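Local atomic coordinates of serine protease (Nocardiopsis alba, PDB entry 2OUA), a protein that probably cleaves peptide bonds within proteins as a secreted, acid-resistant serine endopeptidase of the chymotrypsin-like S1 family. Residues V77-Y80 with N81-G84. Sequence-based numbering, arbitrary orientation.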
# COMPACT_ATOMS: atom_id res chain seq x y z
N VAL A 77 -5.77 9.08 -3.37
CA VAL A 77 -5.71 8.25 -2.17
C VAL A 77 -6.85 8.74 -1.29
O VAL A 77 -6.92 9.93 -0.99
CB VAL A 77 -4.37 8.43 -1.40
CG1 VAL A 77 -4.42 7.66 -0.07
CG2 VAL A 77 -3.22 7.92 -2.26
N SER A 78 -7.75 7.84 -0.89
CA SER A 78 -8.88 8.23 -0.05
C SER A 78 -8.47 8.62 1.36
O SER A 78 -7.62 7.97 1.97
CB SER A 78 -9.89 7.09 0.03
OG SER A 78 -10.98 7.44 0.87
N ARG A 79 -9.09 9.68 1.88
CA ARG A 79 -8.81 10.15 3.23
C ARG A 79 -9.96 9.77 4.16
O ARG A 79 -10.04 10.23 5.30
CB ARG A 79 -8.57 11.66 3.24
CG ARG A 79 -7.34 12.06 2.43
CD ARG A 79 -7.17 13.58 2.34
NE ARG A 79 -6.74 14.18 3.60
CZ ARG A 79 -7.55 14.82 4.45
NH1 ARG A 79 -8.85 14.94 4.18
NH2 ARG A 79 -7.06 15.36 5.56
N TYR A 80 -10.85 8.92 3.65
CA TYR A 80 -11.99 8.43 4.42
C TYR A 80 -12.61 9.43 5.41
O TYR A 80 -13.17 10.45 5.00
CB TYR A 80 -11.59 7.15 5.16
CG TYR A 80 -11.36 5.94 4.26
CD1 TYR A 80 -10.08 5.59 3.82
CD2 TYR A 80 -12.44 5.16 3.85
CE1 TYR A 80 -9.89 4.47 3.00
CE2 TYR A 80 -12.26 4.05 3.03
CZ TYR A 80 -10.99 3.71 2.61
OH TYR A 80 -10.84 2.59 1.81
N ASN A 81 -12.49 9.12 6.70
CA ASN A 81 -13.03 9.95 7.79
C ASN A 81 -12.65 11.42 7.72
O ASN A 81 -13.41 12.29 8.16
CB ASN A 81 -12.57 9.38 9.13
CG ASN A 81 -11.11 8.95 9.11
OD1 ASN A 81 -10.77 7.86 8.64
ND2 ASN A 81 -10.23 9.83 9.60
N SER A 82 -11.47 11.72 7.19
CA SER A 82 -11.04 13.11 7.10
C SER A 82 -11.61 13.77 5.84
O SER A 82 -11.44 14.98 5.64
CB SER A 82 -9.52 13.20 7.11
OG SER A 82 -9.03 12.83 8.38
N GLY A 83 -12.27 12.96 5.02
CA GLY A 83 -12.88 13.45 3.80
C GLY A 83 -12.00 13.71 2.60
O GLY A 83 -10.81 14.02 2.72
N GLY A 84 -12.60 13.57 1.42
CA GLY A 84 -11.88 13.83 0.18
C GLY A 84 -10.74 12.89 -0.13
O GLY A 84 -10.73 11.74 0.30
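R79 folds its guanidinium back over the hairpin loop that follows it, NH1 meeting the backbone carbonyls of S82 and G83. NH1 of R79 donates to G83 O at 2.6 Å; the acceptor lies at the guanidinium edge, 9° from its plane, and the donor lies in the carbonyl plane of G83. A weak second bond runs from the same NH1 to S82 O, while CB of S82 sits over one guanidinium face, 3.5 Å from NH1. With CG beside the backbone N (chi1 -63°), the bend at chi3 (72°) turns the guanidinium back toward these residues.

The backbone itself closes the loop: S82 N donates to R79 O (2.8 Å), G83 N to Y80 O from above the carbonyl plane, and R79 N to G84 O (3.1 Å). On the incoming limb S78 OG accepts from Y80 N at 3.2 Å, an ST turn, and also lies 3.6 Å above the centre of the Y80 ring.

The Y80 ring leads away from the turn, its OH bonded to G6 O, and N81 OD1 accepts from W109 N. The turn thus links antiparallel strands 76-78 and 85-87, with R79 and S82 resting on W109 of barrel strand 108-116.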